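PDB 7BUG: terminal oxygenase component of carbazole from Janthinobacterium sp., which catalyses the angular dioxygenation of carbazole at C-9a and C-1, using a Rieske [2Fe-2S] cluster and a mononuclear iron. Local coordinates for residues A[353-358]-A[364-369]. Residues are numbered along the deposited sequence; the frame is centred on the assembly and turned at random.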
ATOM      1  N   GLU A 353       0.770 -13.452 -22.400  1.00 15.71           N
ATOM      2  CA  GLU A 353      -0.288 -14.470 -22.570  1.00 14.99           C
ATOM      3  C   GLU A 353      -0.007 -15.328 -23.828  1.00 16.13           C
ATOM      4  O   GLU A 353       0.663 -14.861 -24.784  1.00 17.96           O
ATOM      5  CB  GLU A 353      -1.661 -13.809 -22.683  1.00 15.96           C
ATOM      6  CG  GLU A 353      -1.723 -12.929 -23.915  1.00 18.07           C
ATOM      7  CD  GLU A 353      -2.985 -12.109 -24.105  1.00 17.79           C
ATOM      8  OE1 GLU A 353      -3.746 -11.905 -23.122  1.00 16.91           O
ATOM      9  OE2 GLU A 353      -3.198 -11.676 -25.283  1.00 18.93           O
ATOM     10  N   ILE A 354      -0.392 -16.585 -23.755  1.00 15.46           N
ATOM     11  CA  ILE A 354      -0.373 -17.483 -24.954  1.00 17.82           C
ATOM     12  C   ILE A 354      -1.798 -17.879 -25.276  1.00 16.81           C
ATOM     13  O   ILE A 354      -2.419 -18.665 -24.575  1.00 18.76           O
ATOM     14  CB  ILE A 354       0.588 -18.655 -24.762  1.00 18.60           C
ATOM     15  CG1 ILE A 354       1.999 -18.140 -24.481  1.00 19.09           C
ATOM     16  CG2 ILE A 354       0.525 -19.553 -26.009  1.00 20.85           C
ATOM     17  CD1 ILE A 354       2.955 -19.240 -24.016  1.00 21.03           C
ATOM     18  N   LEU A 355      -2.327 -17.270 -26.330  1.00 18.06           N
ATOM     19  CA  LEU A 355      -3.726 -17.484 -26.695  1.00 18.29           C
ATOM     20  C   LEU A 355      -3.872 -18.780 -27.524  1.00 19.72           C
ATOM     21  O   LEU A 355      -2.894 -19.275 -28.082  1.00 22.17           O
ATOM     22  CB  LEU A 355      -4.226 -16.274 -27.482  1.00 19.04           C
ATOM     23  CG  LEU A 355      -4.224 -14.935 -26.742  1.00 19.51           C
ATOM     24  CD1 LEU A 355      -4.991 -13.912 -27.563  1.00 21.06           C
ATOM     25  CD2 LEU A 355      -4.835 -15.045 -25.364  1.00 20.32           C
ATOM     26  N   PHE A 356      -5.076 -19.333 -27.542  1.00 19.23           N
ATOM     27  CA  PHE A 356      -5.389 -20.493 -28.415  1.00 19.01           C
ATOM     28  C   PHE A 356      -6.696 -20.236 -29.161  1.00 17.76           C
ATOM     29  O   PHE A 356      -7.167 -19.084 -29.196  1.00 18.10           O
ATOM     30  CB  PHE A 356      -5.370 -21.794 -27.614  1.00 17.23           C
ATOM     31  CG  PHE A 356      -6.544 -22.129 -26.749  1.00 16.69           C
ATOM     32  CD1 PHE A 356      -7.239 -21.179 -26.001  1.00 17.76           C
ATOM     33  CD2 PHE A 356      -6.969 -23.443 -26.621  1.00 18.44           C
ATOM     34  CE1 PHE A 356      -8.305 -21.544 -25.186  1.00 18.14           C
ATOM     35  CE2 PHE A 356      -8.017 -23.799 -25.794  1.00 18.40           C
ATOM     36  CZ  PHE A 356      -8.709 -22.857 -25.083  1.00 19.62           C
ATOM     37  N   GLU A 357      -7.183 -21.262 -29.866  1.00 18.01           N
ATOM     38  CA  GLU A 357      -8.089 -20.980 -31.010  1.00 20.73           C
ATOM     39  C   GLU A 357      -9.355 -20.253 -30.562  1.00 19.01           C
ATOM     40  O   GLU A 357      -9.781 -19.315 -31.303  1.00 21.01           O
ATOM     41  CB  GLU A 357      -8.390 -22.282 -31.768  1.00 22.29           C
ATOM     42  CG  GLU A 357      -7.167 -22.741 -32.526  1.00 21.78           C
ATOM     43  CD  GLU A 357      -6.225 -23.673 -31.761  1.00 25.52           C
ATOM     44  OE1 GLU A 357      -6.374 -23.851 -30.504  1.00 23.26           O
ATOM     45  OE2 GLU A 357      -5.360 -24.257 -32.442  1.00 25.26           O
ATOM     46  N   SER A 358     -10.007 -20.660 -29.475  1.00 17.69           N
ATOM     47  CA  SER A 358     -11.284 -20.029 -29.055  1.00 18.69           C
ATOM     48  C   SER A 358     -11.052 -18.561 -28.655  1.00 19.42           C
ATOM     49  O   SER A 358     -12.048 -17.807 -28.639  1.00 19.00           O
ATOM     50  CB  SER A 358     -11.935 -20.777 -27.983  1.00 20.11           C
ATOM     51  OG  SER A 358     -11.082 -20.899 -26.859  1.00 21.04           O
ATOM     52  N   ALA A 364     -11.127 -10.569 -31.496  1.00 16.29           N
ATOM     53  CA  ALA A 364     -12.072  -9.771 -32.322  1.00 15.12           C
ATOM     54  C   ALA A 364     -12.632  -8.631 -31.472  1.00 16.93           C
ATOM     55  O   ALA A 364     -12.715  -7.519 -31.977  1.00 16.38           O
ATOM     56  CB  ALA A 364     -13.161 -10.652 -32.848  1.00 17.08           C
ATOM     57  N   TRP A 365     -13.010  -8.909 -30.218  1.00 14.08           N
ATOM     58  CA  TRP A 365     -13.481  -7.851 -29.297  1.00 14.20           C
ATOM     59  C   TRP A 365     -12.388  -6.797 -29.097  1.00 14.03           C
ATOM     60  O   TRP A 365     -12.692  -5.590 -29.110  1.00 14.57           O
ATOM     61  CB  TRP A 365     -13.951  -8.455 -27.955  1.00 14.72           C
ATOM     62  CG  TRP A 365     -13.756  -7.529 -26.794  1.00 13.31           C
ATOM     63  CD1 TRP A 365     -12.833  -7.672 -25.812  1.00 13.03           C
ATOM     64  CD2 TRP A 365     -14.487  -6.330 -26.471  1.00 13.19           C
ATOM     65  NE1 TRP A 365     -12.881  -6.642 -24.944  1.00 12.46           N
ATOM     66  CE2 TRP A 365     -13.890  -5.809 -25.311  1.00 12.49           C
ATOM     67  CE3 TRP A 365     -15.568  -5.650 -27.050  1.00 13.74           C
ATOM     68  CZ2 TRP A 365     -14.349  -4.677 -24.666  1.00 13.74           C
ATOM     69  CZ3 TRP A 365     -16.030  -4.528 -26.404  1.00 13.32           C
ATOM     70  CH2 TRP A 365     -15.422  -4.053 -25.256  1.00 13.29           C
ATOM     71  N   ARG A 366     -11.144  -7.213 -28.872  1.00 13.16           N
ATOM     72  CA  ARG A 366     -10.043  -6.283 -28.554  1.00 13.52           C
ATOM     73  C   ARG A 366      -9.848  -5.333 -29.742  1.00 12.99           C
ATOM     74  O   ARG A 366      -9.611  -4.120 -29.552  1.00 14.02           O
ATOM     75  CB  ARG A 366      -8.754  -6.995 -28.194  1.00 14.33           C
ATOM     76  CG  ARG A 366      -8.843  -7.862 -26.943  1.00 12.95           C
ATOM     77  CD  ARG A 366      -7.441  -8.446 -26.736  1.00 14.66           C
ATOM     78  NE  ARG A 366      -7.378  -9.214 -25.496  1.00 13.76           N
ATOM     79  CZ  ARG A 366      -6.366 -10.032 -25.212  1.00 14.71           C
ATOM     80  NH1 ARG A 366      -5.334 -10.121 -26.049  1.00 15.48           N
ATOM     81  NH2 ARG A 366      -6.369 -10.649 -24.043  1.00 14.55           N
ATOM     82  N   LYS A 367      -9.976  -5.889 -30.945  1.00 14.19           N
ATOM     83  CA  LYS A 367      -9.839  -5.081 -32.185  1.00 16.32           C
ATOM     84  C   LYS A 367     -11.043  -4.164 -32.350  1.00 14.28           C
ATOM     85  O   LYS A 367     -10.851  -2.990 -32.701  1.00 15.58           O
ATOM     86  CB  LYS A 367      -9.698  -6.052 -33.351  1.00 18.96           C
ATOM     87  CG  LYS A 367      -8.383  -6.805 -33.352  1.00 25.98           C
ATOM     88  CD  LYS A 367      -8.075  -7.444 -34.712  1.00 29.89           C
ATOM     89  CE  LYS A 367      -8.205  -8.943 -34.744  1.00 37.27           C
ATOM     90  NZ  LYS A 367      -6.867  -9.588 -34.713  1.00 40.98           N
ATOM     91  N   LEU A 368     -12.233  -4.692 -32.167  1.00 14.32           N
ATOM     92  CA  LEU A 368     -13.467  -3.868 -32.284  1.00 14.73           C
ATOM     93  C   LEU A 368     -13.354  -2.705 -31.293  1.00 15.16           C
ATOM     94  O   LEU A 368     -13.611  -1.527 -31.646  1.00 14.73           O
ATOM     95  CB  LEU A 368     -14.685  -4.726 -31.969  1.00 15.74           C
ATOM     96  CG  LEU A 368     -15.932  -3.860 -31.976  1.00 17.71           C
ATOM     97  CD1 LEU A 368     -16.715  -4.065 -33.243  1.00 18.41           C
ATOM     98  CD2 LEU A 368     -16.774  -4.063 -30.751  1.00 18.81           C
ATOM     99  N   ALA A 369     -12.966  -2.981 -30.047  1.00 14.33           N
ATOM    100  CA  ALA A 369     -12.911  -1.942 -29.006  1.00 13.80           C
ATOM    101  C   ALA A 369     -11.853  -0.927 -29.398  1.00 14.60           C
ATOM    102  O   ALA A 369     -12.047   0.270 -29.141  1.00 14.74           O
ATOM    103  CB  ALA A 369     -12.579  -2.567 -27.661  1.00 13.94           C
TER
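Glu353 and Arg366 meet head-on in a bidentate salt bridge, each carboxylate oxygen taking one terminal nitrogen of the guanidinium. The bond from Arg366 NH1 to Glu353 OE2 (2.8 Å) is nearly straight, with an N-H...O angle of 172°; that from Arg366 NH2 to Glu353 OE1, at 3.1 Å, is slightly more bent (159°). Both oxygens use their syn lone pairs, and the carboxylate and guanidinium planes lie only 14° apart, so the groups form one almost flat, end-on pair. The only other touch is light: Leu355 CD1 comes within 4.1 Å of Arg366 NH1, slantwise to the guanidinium.

Both side chains are extended, Arg366 from CG to NE and Glu353 beyond CG, and they approach from opposite directions. A second shell fixes the charged ends: Tyr344 OH hydrogen-bonds Glu353 OE1, while Glu176 forms a further salt bridge with Arg366 NH2. The carboxylates of Glu353 and Glu176 thus share one cation, which probably helps keep both ionised.

Glu353 is the first residue to leave helical geometry after helix 349-352, so the bridge ties the start of the connecting loop to helix 360-372, beside helices 16-20 and 171-179. On helix 360-372, Ala364 and Leu368 pack against strand 226-229 of the seven-stranded catalytic-domain sheet, whereas the loop's Phe356 meets His71 and Trp95 of a neighbouring subunit edge-to-face, at its Rieske cluster pocket.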